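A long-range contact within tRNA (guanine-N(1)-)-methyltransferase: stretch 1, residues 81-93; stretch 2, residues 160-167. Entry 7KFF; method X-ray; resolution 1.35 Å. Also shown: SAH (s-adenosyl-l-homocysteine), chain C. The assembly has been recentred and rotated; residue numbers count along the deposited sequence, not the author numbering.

Stretch 1 81-93: VWGPALDDVATMS
Stretch 2 160-167: EHIVFACG

Stretch 1 is helical from Val 81 and continues a helix that begins earlier in the chain. The helix is kinked at Pro 84, whose N has no hydrogen to bond to the turn before. Bonding resumes with Ala 85 N to Val 81 O at 3.3 Å. Thr 91 N bonds Asp 88 O at 3.2 Å, and Thr 91 OG1 donates to Asp 88 O at 2.7 Å. Met 92 is in loop. Ser 93 has a positive phi of 49°.

Stretch 2 is a strand from His 161 to Ala 165. It runs nearly antiparallel to the helix, at 164°, with the axes 10.1 Å apart at closest. In register, Leu 86 CA lies 8.1 Å from Ala 165 CA, Ala 90 CA 7.7 Å from Val 163 CA, and Ser 93 CA 7.2 Å from His 161 CA.

Alternation along the strand points His 161, Val 163 and Ala 165 toward stretch 1. No direct hydrogen bond links the stretches; the helical part packs through apolar side chains. Trp 82 (chi1 -90°, chi2 107°) places CZ3 3.5 Å from Ala 165 CB. The ring edge meets the Cys 166 backbone, Trp 82 CZ2 lying 3.5 Å from Cys 166 O. Val 163 (t) sets CG1 3.9 Å from Val 89 CG1 and 4.3 Å from Leu 86 CD2. Val 89 is t; Leu 86 is m, t.

His 161 (chi1 -169°, chi2 -164°) reaches the backbone of Val 89, Met 92 and Ser 93. His 161 CE1 lies 3.7 Å from Val 89 O, near the ring plane, and 3.5 Å from Met 92 O, over one face. Ser 93 O is 3.3 Å from His 161 ND1, but the angle is too poor for a hydrogen bond. A water bridges them instead, 2.7 Å from both Ser 93 O and His 161 ND1. Met 92, a selenomethionine, and Ser 93 are poorly ordered.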

# COMPACT_ATOMS: atom_id res chain seq x y z
N VAL A 81 15.72 -13.90 17.78
CA VAL A 81 15.63 -14.42 16.41
C VAL A 81 15.94 -13.33 15.39
O VAL A 81 16.76 -13.53 14.49
CB VAL A 81 14.24 -15.05 16.18
CG1 VAL A 81 14.12 -15.58 14.76
CG2 VAL A 81 13.98 -16.15 17.21
N TRP A 82 15.33 -12.15 15.55
CA TRP A 82 15.52 -11.07 14.59
C TRP A 82 16.95 -10.54 14.54
O TRP A 82 17.43 -10.18 13.47
CB TRP A 82 14.55 -9.92 14.89
CG TRP A 82 13.29 -10.08 14.15
CD1 TRP A 82 12.06 -10.43 14.66
CD2 TRP A 82 13.11 -9.91 12.75
NE1 TRP A 82 11.13 -10.48 13.64
CE2 TRP A 82 11.76 -10.18 12.46
CE3 TRP A 82 13.97 -9.57 11.70
CZ2 TRP A 82 11.26 -10.12 11.17
CZ3 TRP A 82 13.47 -9.50 10.43
CH2 TRP A 82 12.12 -9.80 10.17
N GLY A 83 17.61 -10.39 15.68
CA GLY A 83 18.93 -9.82 15.70
C GLY A 83 19.92 -10.62 14.87
O GLY A 83 20.58 -10.10 13.96
N PRO A 84 20.03 -11.92 15.15
CA PRO A 84 20.92 -12.76 14.32
C PRO A 84 20.54 -12.76 12.84
O PRO A 84 21.42 -12.76 11.99
CB PRO A 84 20.80 -14.14 14.97
CG PRO A 84 20.50 -13.80 16.43
CD PRO A 84 19.57 -12.63 16.36
N ALA A 85 19.24 -12.77 12.52
CA ALA A 85 18.80 -12.75 11.13
C ALA A 85 19.29 -11.48 10.44
O ALA A 85 19.84 -11.53 9.33
CB ALA A 85 17.28 -12.84 11.07
N LEU A 86 19.10 -10.33 11.08
CA LEU A 86 19.53 -9.09 10.47
C LEU A 86 21.05 -9.00 10.38
O LEU A 86 21.58 -8.44 9.41
CB LEU A 86 18.98 -7.91 11.28
CG LEU A 86 17.48 -7.69 11.09
CD1 LEU A 86 16.95 -6.79 12.20
CD2 LEU A 86 17.22 -7.09 9.74
N ASP A 87 21.76 -9.53 11.38
CA ASP A 87 23.22 -9.56 11.33
C ASP A 87 23.70 -10.34 10.10
O ASP A 87 24.59 -9.90 9.37
CB ASP A 87 23.78 -10.27 12.57
CG ASP A 87 23.60 -9.50 13.88
OD1 ASP A 87 23.22 -8.30 13.89
OD2 ASP A 87 23.84 -10.13 14.95
N ASP A 88 23.10 -11.51 9.87
CA ASP A 88 23.55 -12.39 8.80
C ASP A 88 23.18 -11.83 7.43
O ASP A 88 23.98 -11.88 6.49
CB ASP A 88 22.93 -13.78 8.99
CG ASP A 88 23.60 -14.59 10.10
OD1 ASP A 88 24.61 -14.15 10.69
OD2 ASP A 88 23.11 -15.72 10.37
N VAL A 89 21.97 -11.29 7.30
CA VAL A 89 21.57 -10.81 5.98
C VAL A 89 22.35 -9.57 5.57
O VAL A 89 22.50 -9.29 4.38
CB VAL A 89 20.05 -10.58 5.95
CG1 VAL A 89 19.63 -9.81 4.72
CG2 VAL A 89 19.33 -11.90 6.05
N ALA A 90 22.87 -8.81 6.54
CA ALA A 90 23.61 -7.60 6.19
C ALA A 90 24.86 -7.93 5.39
O ALA A 90 25.35 -7.09 4.62
CB ALA A 90 23.98 -6.80 7.43
N THR A 91 25.40 -9.13 5.57
CA THR A 91 26.61 -9.57 4.87
C THR A 91 26.35 -10.02 3.43
O THR A 91 27.23 -10.67 2.85
CB THR A 91 27.25 -10.74 5.61
OG1 THR A 91 26.46 -11.92 5.38
CG2 THR A 91 27.33 -10.49 7.10
N MSE A 92 25.20 -9.72 2.85
CA MSE A 92 24.85 -10.28 1.55
C MSE A 92 24.88 -9.26 0.41
O MSE A 92 23.84 -8.88 -0.13
CB MSE A 92 23.49 -10.99 1.63
CG MSE A 92 23.52 -12.28 2.48
SE MSE A 92 21.78 -13.17 2.54
CE MSE A 92 22.08 -14.52 3.93
N SER A 93 26.09 -8.86 0.04
CA SER A 93 26.33 -7.95 -1.08
C SER A 93 25.42 -6.73 -1.02
O SER A 93 25.61 -5.85 -0.18
CB SER A 93 26.13 -8.69 -2.41
OG SER A 93 27.13 -8.33 -3.35
N GLU A 160 22.02 0.47 -3.25
CA GLU A 160 22.56 -0.78 -3.74
C GLU A 160 21.97 -1.99 -3.03
O GLU A 160 21.91 -3.08 -3.62
CB GLU A 160 24.07 -0.82 -3.52
CG GLU A 160 24.82 0.28 -4.21
CD GLU A 160 26.31 0.18 -3.95
OE1 GLU A 160 27.03 1.13 -4.31
OE2 GLU A 160 26.76 -0.84 -3.39
N HIS A 161 21.56 -1.84 -1.77
CA HIS A 161 21.12 -2.96 -0.94
C HIS A 161 20.05 -2.47 0.02
O HIS A 161 20.34 -1.63 0.89
CB HIS A 161 22.29 -3.54 -0.15
CG HIS A 161 21.99 -4.84 0.51
ND1 HIS A 161 22.76 -5.38 1.51
CD2 HIS A 161 20.99 -5.73 0.29
CE1 HIS A 161 22.26 -6.55 1.87
NE2 HIS A 161 21.18 -6.78 1.16
N ILE A 162 18.85 -3.01 -0.13
CA ILE A 162 17.74 -2.76 0.77
C ILE A 162 17.34 -4.09 1.41
O ILE A 162 17.09 -5.07 0.70
CB ILE A 162 16.54 -2.09 0.08
CG1 ILE A 162 16.96 -0.83 -0.67
CG2 ILE A 162 15.48 -1.78 1.13
CD1 ILE A 162 15.82 -0.14 -1.42
N VAL A 163 17.28 -4.11 2.73
CA VAL A 163 16.78 -5.23 3.52
C VAL A 163 15.44 -4.82 4.11
O VAL A 163 15.28 -3.67 4.56
CB VAL A 163 17.80 -5.62 4.61
CG1 VAL A 163 17.28 -6.76 5.45
CG2 VAL A 163 19.15 -5.98 3.96
N PHE A 164 14.49 -5.74 4.09
CA PHE A 164 13.17 -5.54 4.67
C PHE A 164 12.94 -6.52 5.82
O PHE A 164 13.13 -7.72 5.65
CB PHE A 164 12.07 -5.78 3.64
CG PHE A 164 12.08 -4.82 2.49
CD1 PHE A 164 12.85 -5.08 1.38
CD2 PHE A 164 11.23 -3.73 2.47
CE1 PHE A 164 12.81 -4.24 0.27
CE2 PHE A 164 11.18 -2.89 1.37
CZ PHE A 164 11.98 -3.15 0.27
N ALA A 165 12.50 -6.01 6.97
CA ALA A 165 12.14 -6.82 8.13
C ALA A 165 10.62 -6.83 8.23
O ALA A 165 10.02 -5.81 8.58
CB ALA A 165 12.76 -6.27 9.40
N CYS A 166 9.99 -7.96 7.92
CA CYS A 166 8.53 -8.05 7.86
C CYS A 166 7.91 -8.45 9.19
O CYS A 166 8.12 -9.57 9.66
CB CYS A 166 8.07 -9.04 6.80
SG CYS A 166 8.64 -8.66 5.15
N GLY A 167 7.10 -7.56 9.77
CA GLY A 167 6.42 -7.88 10.99
C GLY A 167 5.10 -8.60 10.77
O GLY A 167 4.49 -8.53 9.70
N SAH C . -1.04 -3.42 16.75
CA SAH C . -0.35 -2.88 15.59
CB SAH C . -0.65 -3.81 14.43
CG SAH C . 0.56 -4.47 13.81
SD SAH C . -0.05 -5.05 12.24
C SAH C . -0.79 -1.48 15.21
O SAH C . -1.95 -1.25 14.87
OXT SAH C . 0.02 -0.55 15.20
C5' SAH C . 1.22 -6.27 11.92
C4' SAH C . 2.30 -5.81 10.97
O4' SAH C . 1.76 -5.51 9.68
C3' SAH C . 3.12 -4.57 11.36
O3' SAH C . 4.05 -4.85 12.33
C2' SAH C . 3.70 -4.18 10.00
O2' SAH C . 4.79 -5.01 9.66
C1' SAH C . 2.55 -4.49 9.08
N9 SAH C . 1.67 -3.33 8.84
C8 SAH C . 0.38 -3.15 9.27
N7 SAH C . -0.10 -1.99 8.78
C5 SAH C . 0.90 -1.41 8.05
C6 SAH C . 0.98 -0.23 7.34
N6 SAH C . -0.03 0.67 7.25
N1 SAH C . 2.16 0.07 6.69
C2 SAH C . 3.22 -0.81 6.75
N3 SAH C . 3.15 -1.98 7.43
C4 SAH C . 2.00 -2.26 8.07
O HOH W 1 25.25 -4.57 2.16